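Local coordinates for protein putative metallopeptidase (Corynebacterium diphtheriae, PDB 3QOC) that probably acts as a metal-dependent aminopeptidase of the creatinase/prolidase type, of which this chain is the N-terminal, creatinase/prolidase-like domain preceding the peptidase domain, at residues Asn47-Ile52 / Pro87-Asp92; Arg15-Gln20 / Met29-Leu34. All blocks are in the same frame, centred on the assembly; numbering follows the deposited sequence.

Contact 1 (Asn47-Ile52 / Pro87-Asp92)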
loop_
_atom_site.group_PDB
_atom_site.type_symbol
_atom_site.label_atom_id
_atom_site.label_comp_id
_atom_site.label_asym_id
_atom_site.label_seq_id
_atom_site.Cartn_x
_atom_site.Cartn_y
_atom_site.Cartn_z
ATOM N N ASN A 47 -5.602 -3.469 -11.199
ATOM C CA ASN A 47 -6.058 -2.360 -10.349
ATOM C C ASN A 47 -5.923 -2.800 -8.892
ATOM O O ASN A 47 -6.432 -3.855 -8.523
ATOM C CB ASN A 47 -7.520 -2.009 -10.700
ATOM C CG ASN A 47 -8.112 -0.941 -9.768
ATOM O OD1 ASN A 47 -7.486 0.076 -9.496
ATOM N ND2 ASN A 47 -9.321 -1.162 -9.323
ATOM N N ALA A 48 -5.149 -2.036 -8.116
ATOM C CA ALA A 48 -4.863 -2.306 -6.713
ATOM C C ALA A 48 -4.239 -1.091 -6.082
ATOM O O ALA A 48 -3.679 -0.215 -6.787
ATOM C CB ALA A 48 -3.928 -3.571 -6.530
ATOM N N ALA A 49 -4.272 -1.099 -4.754
ATOM C CA ALA A 49 -3.426 -0.185 -3.919
ATOM C C ALA A 49 -3.048 -0.964 -2.703
ATOM O O ALA A 49 -3.726 -1.933 -2.360
ATOM C CB ALA A 49 -4.177 1.090 -3.546
ATOM N N LEU A 50 -1.945 -0.604 -2.071
ATOM C CA LEU A 50 -1.300 -1.448 -1.052
ATOM C C LEU A 50 -0.661 -0.534 -0.002
ATOM O O LEU A 50 0.060 0.374 -0.358
ATOM C CB LEU A 50 -0.180 -2.319 -1.643
ATOM C CG LEU A 50 0.694 -3.124 -0.653
ATOM C CD1 LEU A 50 -0.184 -4.092 0.112
ATOM C CD2 LEU A 50 1.837 -3.926 -1.303
ATOM N N ILE A 51 -0.971 -0.745 1.262
ATOM C CA ILE A 51 -0.401 0.068 2.326
ATOM C C ILE A 51 0.484 -0.847 3.133
ATOM O O ILE A 51 0.046 -1.887 3.542
ATOM C CB ILE A 51 -1.475 0.662 3.188
ATOM C CG1 ILE A 51 -0.824 1.605 4.222
ATOM C CG2 ILE A 51 -2.269 -0.390 3.867
ATOM C CD1 ILE A 51 -1.171 3.127 3.884
ATOM N N ILE A 52 1.758 -0.488 3.288
ATOM C CA ILE A 52 2.711 -1.199 4.150
ATOM C C ILE A 52 3.089 -0.320 5.379
ATOM O O ILE A 52 3.634 0.744 5.176
ATOM C CB ILE A 52 4.050 -1.518 3.412
ATOM C CG1 ILE A 52 3.875 -2.351 2.121
ATOM C CG2 ILE A 52 5.020 -2.274 4.359
ATOM C CD1 ILE A 52 3.058 -3.509 2.379
ATOM N N PRO A 87 -7.844 5.707 -2.532
ATOM C CA PRO A 87 -8.567 6.543 -1.601
ATOM C C PRO A 87 -9.252 5.758 -0.512
ATOM O O PRO A 87 -9.316 6.216 0.633
ATOM C CB PRO A 87 -9.579 7.299 -2.497
ATOM C CG PRO A 87 -8.846 7.391 -3.850
ATOM C CD PRO A 87 -8.112 6.095 -3.946
ATOM N N ALA A 88 -9.740 4.563 -0.853
ATOM C CA ALA A 88 -10.456 3.760 0.154
ATOM C C ALA A 88 -9.546 3.242 1.241
ATOM O O ALA A 88 -9.929 3.264 2.385
ATOM C CB ALA A 88 -11.296 2.614 -0.492
ATOM N N LEU A 89 -8.356 2.732 0.923
ATOM C CA LEU A 89 -7.350 2.406 1.997
ATOM C C LEU A 89 -7.035 3.617 2.845
ATOM O O LEU A 89 -7.034 3.533 4.067
ATOM C CB LEU A 89 -5.995 1.865 1.452
ATOM C CG LEU A 89 -5.922 0.540 0.715
ATOM C CD1 LEU A 89 -4.471 0.374 0.091
ATOM C CD2 LEU A 89 -6.343 -0.597 1.699
ATOM N N LEU A 90 -6.768 4.754 2.210
ATOM C CA LEU A 90 -6.350 5.944 2.954
ATOM C C LEU A 90 -7.439 6.431 3.902
ATOM O O LEU A 90 -7.171 6.781 5.047
ATOM C CB LEU A 90 -5.902 7.056 1.991
ATOM C CG LEU A 90 -5.210 8.279 2.547
ATOM C CD1 LEU A 90 -3.956 7.902 3.353
ATOM C CD2 LEU A 90 -4.847 9.198 1.404
ATOM N N SER A 91 -8.692 6.359 3.478
ATOM C CA SER A 91 -9.763 6.914 4.306
ATOM C C SER A 91 -9.973 6.060 5.561
ATOM O O SER A 91 -10.605 6.470 6.514
ATOM C CB SER A 91 -11.048 7.029 3.473
ATOM O OG SER A 91 -12.113 6.455 4.185
ATOM N N ASP A 92 -9.477 4.836 5.529
ATOM C CA ASP A 92 -9.582 3.937 6.694
ATOM C C ASP A 92 -8.476 4.096 7.774
ATOM O O ASP A 92 -8.531 3.452 8.811
ATOM C CB ASP A 92 -9.698 2.495 6.218
ATOM C CG ASP A 92 -11.161 2.087 5.988
ATOM O OD1 ASP A 92 -12.080 2.946 6.061
ATOM O OD2 ASP A 92 -11.411 0.904 5.732
#

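Contact 2 (Arg15-Gln20 / Met29-Leu34)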
loop_
_atom_site.group_PDB
_atom_site.type_symbol
_atom_site.label_atom_id
_atom_site.label_comp_id
_atom_site.label_asym_id
_atom_site.label_seq_id
_atom_site.Cartn_x
_atom_site.Cartn_y
_atom_site.Cartn_z
ATOM N N ARG A 15 9.033 -6.635 4.460
ATOM C CA ARG A 15 9.896 -6.417 5.615
ATOM C C ARG A 15 11.031 -5.421 5.242
ATOM O O ARG A 15 11.180 -4.438 5.918
ATOM C CB ARG A 15 10.420 -7.768 6.178
ATOM C CG ARG A 15 11.570 -7.580 7.152
ATOM C CD ARG A 15 11.778 -8.660 8.291
ATOM N NE ARG A 15 10.860 -9.808 8.252
ATOM C CZ ARG A 15 11.074 -10.958 7.603
ATOM N NH1 ARG A 15 12.204 -11.169 6.905
ATOM N NH2 ARG A 15 10.142 -11.913 7.648
ATOM N N ALA A 16 11.709 -5.596 4.096
ATOM C CA ALA A 16 12.745 -4.646 3.715
ATOM C C ALA A 16 12.186 -3.212 3.505
ATOM O O ALA A 16 12.805 -2.262 3.931
ATOM C CB ALA A 16 13.481 -5.114 2.428
ATOM N N LEU A 17 11.009 -3.065 2.879
ATOM C CA LEU A 17 10.403 -1.755 2.704
ATOM C C LEU A 17 10.033 -1.173 4.066
ATOM O O LEU A 17 10.247 0.008 4.306
ATOM C CB LEU A 17 9.170 -1.835 1.800
ATOM C CG LEU A 17 8.371 -0.538 1.544
ATOM C CD1 LEU A 17 9.335 0.533 1.034
ATOM C CD2 LEU A 17 7.246 -0.781 0.485
ATOM N N SER A 18 9.422 -1.968 4.925
ATOM C CA SER A 18 9.119 -1.497 6.279
ATOM C C SER A 18 10.328 -0.962 6.970
ATOM O O SER A 18 10.247 0.059 7.665
ATOM C CB SER A 18 8.564 -2.615 7.124
ATOM O OG SER A 18 7.219 -2.850 6.788
ATOM N N ALA A 19 11.476 -1.590 6.738
ATOM C CA ALA A 19 12.695 -1.113 7.378
ATOM C C ALA A 19 13.163 0.180 6.756
ATOM O O ALA A 19 13.938 0.890 7.377
ATOM C CB ALA A 19 13.866 -2.197 7.301
ATOM N N GLN A 20 12.786 0.461 5.502
ATOM C CA GLN A 20 13.247 1.731 4.883
ATOM C C GLN A 20 12.433 2.973 5.430
ATOM O O GLN A 20 12.750 4.111 5.105
ATOM C CB GLN A 20 13.130 1.713 3.333
ATOM C CG GLN A 20 13.944 0.699 2.487
ATOM C CD GLN A 20 13.365 0.505 1.015
ATOM O OE1 GLN A 20 12.637 1.376 0.483
ATOM N NE2 GLN A 20 13.700 -0.619 0.382
HETATM N N MSE A 29 3.651 3.310 3.991
HETATM C CA MSE A 29 3.844 3.589 2.620
HETATM C C MSE A 29 2.621 3.092 1.856
HETATM O O MSE A 29 2.160 1.950 2.005
HETATM C CB MSE A 29 5.120 2.914 2.158
HETATM C CG MSE A 29 5.458 3.140 0.732
HETATM SE SE MSE A 29 6.156 5.050 0.425
HETATM C CE MSE A 29 7.957 4.524 -0.512
ATOM N N LEU A 30 2.082 3.975 1.029
ATOM C CA LEU A 30 0.996 3.665 0.125
ATOM C C LEU A 30 1.587 3.422 -1.266
ATOM O O LEU A 30 2.143 4.317 -1.894
ATOM C CB LEU A 30 0.062 4.851 0.051
ATOM C CG LEU A 30 -1.086 4.781 -0.994
ATOM C CD1 LEU A 30 -1.958 3.570 -0.741
ATOM C CD2 LEU A 30 -1.949 5.989 -0.928
ATOM N N VAL A 31 1.491 2.204 -1.748
ATOM C CA VAL A 31 2.045 1.839 -3.032
ATOM C C VAL A 31 0.928 1.795 -4.059
ATOM O O VAL A 31 -0.070 1.108 -3.859
ATOM C CB VAL A 31 2.642 0.433 -2.891
ATOM C CG1 VAL A 31 3.362 0.019 -4.213
ATOM C CG2 VAL A 31 3.613 0.413 -1.682
ATOM N N THR A 32 1.026 2.583 -5.098
ATOM C CA THR A 32 0.031 2.618 -6.102
ATOM C C THR A 32 0.533 2.135 -7.474
ATOM O O THR A 32 -0.268 1.763 -8.345
ATOM C CB THR A 32 -0.564 4.081 -6.212
ATOM O OG1 THR A 32 0.501 5.039 -6.359
ATOM C CG2 THR A 32 -1.457 4.451 -4.961
ATOM N N HIS A 33 1.825 2.137 -7.699
ATOM C CA HIS A 33 2.334 1.639 -9.006
ATOM C C HIS A 33 2.230 0.098 -9.081
ATOM O O HIS A 33 2.682 -0.618 -8.174
ATOM C CB HIS A 33 3.773 2.092 -9.188
ATOM C CG HIS A 33 4.390 1.706 -10.526
ATOM N ND1 HIS A 33 4.057 2.335 -11.714
ATOM C CD2 HIS A 33 5.324 0.785 -10.846
ATOM C CE1 HIS A 33 4.766 1.823 -12.708
ATOM N NE2 HIS A 33 5.548 0.873 -12.215
ATOM N N LEU A 34 1.602 -0.425 -10.120
ATOM C CA LEU A 34 1.186 -1.811 -10.125
ATOM C C LEU A 34 2.344 -2.799 -10.055
ATOM O O LEU A 34 2.205 -3.840 -9.416
ATOM C CB LEU A 34 0.255 -2.151 -11.322
ATOM C CG LEU A 34 -1.294 -2.059 -11.030
ATOM C CD1 LEU A 34 -1.736 -2.976 -10.049
ATOM C CD2 LEU A 34 -1.837 -0.748 -10.543
#

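Contact 1 (Asn47-Ile52 / Pro87-Asp92)
The helix 85-91 that links the parallel strands 78-81 and 97-102, a beta-alpha-beta crossover, packs here on strand 49-53 of the mixed sheet, with Leu89 resting on Ala49 and Ile51. The short axes of strand 49-52 and helix 87-91 run in roughly the same direction, 30° apart, at 8.6 Å. With its CG anti to the carbonyl carbon (chi1 -65°) and CD1 anti to CA (chi2 171°), the side chain of Leu89 is extended, and methyl CD1 reaches the strand. CD1 sits over the flat face of the Ala49-Leu50 peptide, 3.4 Å from Ala49 C and 3.5 Å from Leu50 N. Beside this, it touches Ala49 CB at 3.7 Å and, more loosely, Ile51 CB at 4.3 Å. Ala49 and Ile51, two apart on the strand, both direct CB to the helix, whereas Leu50 directs its CB away. Leu89 also touches Ser61 of the adjoining strand 58-62. No hydrogen bond crosses between the segments. Both sides of the peptide under CD1 lie in sheet bonding, Ala49 pairing with Ser61 and Leu50 with Val31, so the contact is dispersive: a methyl laid on a strand peptide, beside the small CB of Ala49.

Contact 2 (Arg15-Gln20 / Met29-Leu34)
No flat side chain lies between Leu17 and its partners Met29 and Val31, so neither a ring face nor a ring edge enters this contact; the ring in the segments, that of His33, instead meets the rings of Tyr105 and His36, with planes at about 45° and 60°. The contact itself is aliphatic. From helix 9-19, Leu17 sends its methyl CD2 to strand 28-31, where it meets CG of Met29, a selenomethionine, at 4.3 Å and Val31 CG2 at 4.4 Å. These partners are two residues apart and thus on one face of the strand. In Leu17, CG stands anti to the backbone N (chi1 178°), and chi2, 54° to CD1, leaves CD2 in the extended position, roughly anti to CA. Met29 offers its CG methylene, not its selenium, to that methyl. Leu40 and Ile52 also touch Leu17, adding helix 34-41 and strand 49-53 to the surroundings, and Ser18 OG bonds to Asn53 O beside them. All three residues that meet are buried, and the two segments share no hydrogen bond. The chemistry is therefore loose hydrophobic contact without directional bonds, joining helix 9-19 to strand 28-31 through one leucine.

In the fold
Along the chain contact 2 closes before contact 1 opens, and their centres lie about 12 Å apart on one mixed sheet of the creatinase/prolidase N-terminal domain. Their strands, 28-31 and 49-53, are antiparallel neighbours joined by probable hydrogen bonds, Leu50 O to Val31 N at 2.7 Å and Ile52 N to Met29 O at 2.8 Å. The two helices use different faces: Ala49 and Ile51 turn to helix 85-91 in contact 1, while Ile52 touches Leu17 and Ser18 of helix 9-19, from contact 2. Strand 49-53 thus has helix 85-91 on one face and helix 9-19 against the other, consistent with an alpha/beta fold with helices on both sides of the sheet, in a domain that precedes the presumed peptidase domain.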